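Local atomic coordinates of thymidylate synthase 1 (Bacillus subtilis, PDB entry 1BKP), a protein that catalyses the reductive methylation of dUMP to dTMP, with 5,10-methylenetetrahydrofolate as both methyl donor and reductant, supplying a precursor for DNA synthesis. Residues A[62-75]-A[189-201]. Numbering follows the deposited sequence.
Sequences VAWKTAIKELLWIW and PFNVFQYNVLQRM
Trp75 NE1 gives its hydrogen to Tyr195 OH, 3.0 Å away, in a nearly straight bond (163°) that lies close to the plane of the indole. The two rings meet obliquely, and the single N-H of the indole, its only polar group, finds an acceptor in this buried setting. Leu198 brings CD2 over the centre of the six-membered ring of Trp75 as a CH-pi contact, 3.6 Å from the ring centroid, so the indole is held at its edge by a polar bond and over a face by a methyl. A leucine in place of Trp75 would probably leave the Tyr195 hydroxyl without this donor and open a gap over the Leu198 methyls.

Midway, Leu71 is a knob set into a hole formed by Gln194, Val197, Leu198 and Met201. Its CG stands anti to the backbone N (chi1 -175°), which carries both methyls into the hole, CD1 to within 3.8 Å of Gln194 CG and CD2 beside Leu198 CB and Met201 SD. Ala67 marks the closest backbone approach, its CA 5.4 Å from that of Gln194. The small side chain admits the Phe190 ring, and Ala67 CB sits over one face of it, 3.9 Å from the centroid. Glu70, whose OE1 accepts a hydrogen bond from Trp93 NE1, borders that ring at its edge with its carboxylate. Farther along, Phe193 CE2 packs on Trp64 CB at 3.5 Å, and Val62 CG2 reaches Pro189 CB.

The helix segments 64-75 and 189-201 cross at -58°, their axes 9.1 Å apart at closest approach. Helix 188-206 lies against the large mixed sheet characteristic of thymidylate synthases, where Tyr195 touches strands 161-169 and 209-223; helix 64-75 packs across helix 188-206, and Phe261 of strand 261-264 meets Ile68, Val197 and Met201.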
# COMPACT_ATOMS: atom_id res chain seq x y z
N VAL A 62 7.10 14.47 20.85
CA VAL A 62 7.62 13.58 19.80
C VAL A 62 9.03 14.09 19.51
O VAL A 62 9.25 15.32 19.46
CB VAL A 62 6.75 13.70 18.52
CG1 VAL A 62 7.44 13.01 17.32
CG2 VAL A 62 5.35 13.00 18.80
N ALA A 63 9.91 13.20 19.08
CA ALA A 63 11.31 13.61 18.85
C ALA A 63 11.38 14.21 17.46
O ALA A 63 11.94 13.62 16.59
CB ALA A 63 12.16 12.38 18.92
N TRP A 64 10.82 15.40 17.28
CA TRP A 64 10.72 16.00 15.99
C TRP A 64 12.00 16.25 15.23
O TRP A 64 12.01 16.08 14.06
CB TRP A 64 9.87 17.25 16.09
CG TRP A 64 10.56 18.42 16.77
CD1 TRP A 64 10.59 18.70 18.14
CD2 TRP A 64 11.26 19.47 16.12
NE1 TRP A 64 11.27 19.89 18.35
CE2 TRP A 64 11.69 20.38 17.13
CE3 TRP A 64 11.60 19.74 14.76
CZ2 TRP A 64 12.40 21.53 16.81
CZ3 TRP A 64 12.30 20.89 14.45
CH2 TRP A 64 12.70 21.77 15.48
N LYS A 65 13.05 16.72 15.88
CA LYS A 65 14.35 16.96 15.21
C LYS A 65 14.97 15.68 14.68
O LYS A 65 15.49 15.67 13.58
CB LYS A 65 15.30 17.62 16.18
CG LYS A 65 15.07 19.09 16.36
CD LYS A 65 16.38 19.75 16.88
CE LYS A 65 16.18 21.15 17.40
NZ LYS A 65 17.35 21.60 18.17
N THR A 66 15.06 14.64 15.52
CA THR A 66 15.55 13.32 15.13
C THR A 66 14.74 12.77 13.93
O THR A 66 15.32 12.22 13.00
CB THR A 66 15.34 12.37 16.26
OG1 THR A 66 16.06 12.93 17.36
CG2 THR A 66 15.86 10.97 15.94
N ALA A 67 13.44 13.00 13.92
CA ALA A 67 12.61 12.53 12.78
C ALA A 67 13.02 13.19 11.48
O ALA A 67 13.09 12.50 10.43
CB ALA A 67 11.13 12.80 13.07
N ILE A 68 13.23 14.54 11.52
CA ILE A 68 13.70 15.24 10.33
C ILE A 68 15.10 14.83 9.94
O ILE A 68 15.38 14.68 8.74
CB ILE A 68 13.55 16.74 10.47
CG1 ILE A 68 12.08 17.00 10.68
CG2 ILE A 68 14.11 17.49 9.27
CD1 ILE A 68 11.75 18.51 10.98
N LYS A 69 15.98 14.61 10.92
CA LYS A 69 17.33 14.13 10.54
C LYS A 69 17.33 12.80 9.78
O LYS A 69 18.08 12.68 8.76
CB LYS A 69 18.30 14.09 11.74
CG LYS A 69 18.71 15.48 12.23
CD LYS A 69 19.38 15.32 13.59
CE LYS A 69 19.92 16.65 14.08
NZ LYS A 69 20.45 16.51 15.46
N GLU A 70 16.57 11.81 10.31
CA GLU A 70 16.47 10.49 9.67
C GLU A 70 15.81 10.66 8.32
O GLU A 70 16.25 10.07 7.36
CB GLU A 70 15.63 9.56 10.52
CG GLU A 70 15.52 8.18 9.99
CD GLU A 70 14.52 7.42 10.81
OE1 GLU A 70 14.88 7.03 11.94
OE2 GLU A 70 13.34 7.42 10.44
N LEU A 71 14.78 11.51 8.23
CA LEU A 71 14.17 11.76 6.89
C LEU A 71 15.21 12.25 5.87
O LEU A 71 15.30 11.74 4.77
CB LEU A 71 13.04 12.78 7.02
CG LEU A 71 12.27 13.01 5.70
CD1 LEU A 71 11.34 11.81 5.43
CD2 LEU A 71 11.52 14.32 5.80
N LEU A 72 16.07 13.22 6.25
CA LEU A 72 17.08 13.75 5.30
C LEU A 72 18.13 12.71 4.89
O LEU A 72 18.53 12.64 3.74
CB LEU A 72 17.78 14.98 5.89
CG LEU A 72 16.82 16.16 6.20
CD1 LEU A 72 17.58 17.29 7.06
CD2 LEU A 72 16.36 16.74 4.83
N TRP A 73 18.51 11.87 5.84
CA TRP A 73 19.51 10.83 5.62
C TRP A 73 18.91 9.87 4.54
O TRP A 73 19.62 9.40 3.64
CB TRP A 73 19.68 10.05 6.95
CG TRP A 73 20.57 8.86 6.89
CD1 TRP A 73 21.85 8.82 6.45
CD2 TRP A 73 20.26 7.52 7.32
NE1 TRP A 73 22.37 7.54 6.56
CE2 TRP A 73 21.42 6.73 7.12
CE3 TRP A 73 19.13 6.92 7.86
CZ2 TRP A 73 21.47 5.39 7.45
CZ3 TRP A 73 19.18 5.54 8.19
CH2 TRP A 73 20.31 4.82 7.99
N ILE A 74 17.67 9.42 4.74
CA ILE A 74 17.06 8.52 3.75
C ILE A 74 16.71 9.17 2.36
O ILE A 74 17.09 8.62 1.26
CB ILE A 74 15.73 7.93 4.34
CG1 ILE A 74 16.01 7.10 5.66
CG2 ILE A 74 15.03 6.94 3.30
CD1 ILE A 74 14.60 6.95 6.49
N TRP A 75 16.00 10.28 2.40
CA TRP A 75 15.47 10.91 1.18
C TRP A 75 16.34 11.95 0.47
O TRP A 75 16.27 12.03 -0.75
CB TRP A 75 14.14 11.60 1.49
CG TRP A 75 12.97 10.60 1.61
CD1 TRP A 75 12.66 9.74 2.67
CD2 TRP A 75 12.04 10.31 0.57
NE1 TRP A 75 11.58 8.94 2.31
CE2 TRP A 75 11.17 9.27 1.04
CE3 TRP A 75 11.84 10.84 -0.72
CZ2 TRP A 75 10.12 8.77 0.26
CZ3 TRP A 75 10.77 10.32 -1.51
CH2 TRP A 75 9.93 9.31 -1.01
N PRO A 189 3.99 7.71 16.14
CA PRO A 189 4.02 9.21 16.19
C PRO A 189 5.18 9.83 15.49
O PRO A 189 5.03 10.84 14.78
CB PRO A 189 3.96 9.53 17.70
CG PRO A 189 3.30 8.25 18.35
CD PRO A 189 3.94 7.12 17.52
N PHE A 190 6.34 9.19 15.58
CA PHE A 190 7.57 9.66 14.93
C PHE A 190 7.38 9.60 13.38
O PHE A 190 7.74 10.53 12.65
CB PHE A 190 8.64 8.71 15.37
CG PHE A 190 10.01 9.02 14.89
CD1 PHE A 190 10.89 9.84 15.65
CD2 PHE A 190 10.50 8.40 13.75
CE1 PHE A 190 12.20 10.00 15.25
CE2 PHE A 190 11.86 8.57 13.34
CZ PHE A 190 12.68 9.36 14.09
N ASN A 191 6.90 8.46 12.88
CA ASN A 191 6.71 8.21 11.44
C ASN A 191 5.64 9.09 10.79
O ASN A 191 5.87 9.65 9.72
CB ASN A 191 6.35 6.75 11.25
CG ASN A 191 7.55 5.84 11.33
OD1 ASN A 191 8.72 6.22 10.97
ND2 ASN A 191 7.31 4.64 11.76
N VAL A 192 4.54 9.38 11.52
CA VAL A 192 3.44 10.16 10.98
C VAL A 192 3.95 11.61 10.81
O VAL A 192 3.75 12.23 9.73
CB VAL A 192 2.28 10.12 11.90
CG1 VAL A 192 1.19 11.13 11.51
CG2 VAL A 192 1.62 8.74 11.84
N PHE A 193 4.64 12.13 11.83
CA PHE A 193 5.19 13.52 11.71
C PHE A 193 6.21 13.63 10.58
O PHE A 193 6.12 14.47 9.72
CB PHE A 193 5.84 13.94 13.04
CG PHE A 193 6.57 15.29 12.96
CD1 PHE A 193 5.85 16.46 12.87
CD2 PHE A 193 7.97 15.36 12.94
CE1 PHE A 193 6.53 17.73 12.78
CE2 PHE A 193 8.66 16.59 12.84
CZ PHE A 193 7.96 17.76 12.77
N GLN A 194 7.11 12.65 10.50
CA GLN A 194 8.23 12.65 9.59
C GLN A 194 7.78 12.69 8.12
O GLN A 194 8.31 13.50 7.36
CB GLN A 194 9.03 11.40 9.89
CG GLN A 194 9.91 10.84 8.85
CD GLN A 194 10.64 9.57 9.38
OE1 GLN A 194 11.83 9.62 9.74
NE2 GLN A 194 9.93 8.49 9.47
N TYR A 195 6.76 11.93 7.76
CA TYR A 195 6.30 11.94 6.36
C TYR A 195 5.51 13.18 5.98
O TYR A 195 5.49 13.59 4.77
CB TYR A 195 5.66 10.58 5.92
CG TYR A 195 6.75 9.65 5.47
CD1 TYR A 195 7.53 8.92 6.43
CD2 TYR A 195 7.06 9.51 4.09
CE1 TYR A 195 8.58 8.08 6.02
CE2 TYR A 195 8.11 8.71 3.65
CZ TYR A 195 8.87 7.99 4.65
OH TYR A 195 9.92 7.23 4.18
N ASN A 196 4.86 13.81 6.97
CA ASN A 196 4.17 15.07 6.66
C ASN A 196 5.24 16.17 6.36
O ASN A 196 5.08 17.03 5.44
CB ASN A 196 3.28 15.48 7.84
CG ASN A 196 2.41 16.66 7.48
OD1 ASN A 196 2.76 17.73 7.85
ND2 ASN A 196 1.37 16.47 6.63
N VAL A 197 6.36 16.12 7.08
CA VAL A 197 7.45 17.08 6.78
C VAL A 197 7.93 16.87 5.31
O VAL A 197 8.02 17.81 4.53
CB VAL A 197 8.65 16.95 7.79
CG1 VAL A 197 9.75 17.98 7.43
CG2 VAL A 197 8.09 17.29 9.15
N LEU A 198 8.01 15.61 4.88
CA LEU A 198 8.46 15.35 3.53
C LEU A 198 7.40 15.95 2.53
O LEU A 198 7.79 16.48 1.50
CB LEU A 198 8.54 13.84 3.27
CG LEU A 198 9.03 13.45 1.87
CD1 LEU A 198 10.55 13.86 1.69
CD2 LEU A 198 8.82 11.88 1.74
N GLN A 199 6.11 15.84 2.85
CA GLN A 199 5.08 16.40 1.99
C GLN A 199 5.32 17.90 1.81
O GLN A 199 5.20 18.44 0.65
CB GLN A 199 3.70 16.22 2.56
CG GLN A 199 2.62 16.56 1.56
CD GLN A 199 1.24 16.31 2.12
OE1 GLN A 199 1.11 16.09 3.31
NE2 GLN A 199 0.18 16.40 1.28
N ARG A 200 5.46 18.60 2.95
CA ARG A 200 5.72 20.05 2.95
C ARG A 200 6.98 20.41 2.19
O ARG A 200 6.98 21.40 1.42
CB ARG A 200 5.75 20.59 4.39
CG ARG A 200 4.31 20.38 5.08
CD ARG A 200 4.29 20.76 6.56
NE ARG A 200 2.97 20.41 7.06
CZ ARG A 200 2.05 21.30 7.40
NH1 ARG A 200 2.32 22.62 7.42
NH2 ARG A 200 0.89 20.86 7.80
N MET A 201 8.06 19.64 2.34
CA MET A 201 9.30 19.95 1.60
C MET A 201 9.11 19.89 0.09
O MET A 201 9.52 20.81 -0.67
CB MET A 201 10.38 18.94 1.92
CG MET A 201 10.95 19.20 3.39
SD MET A 201 11.97 17.76 3.87
CE MET A 201 13.45 17.92 2.88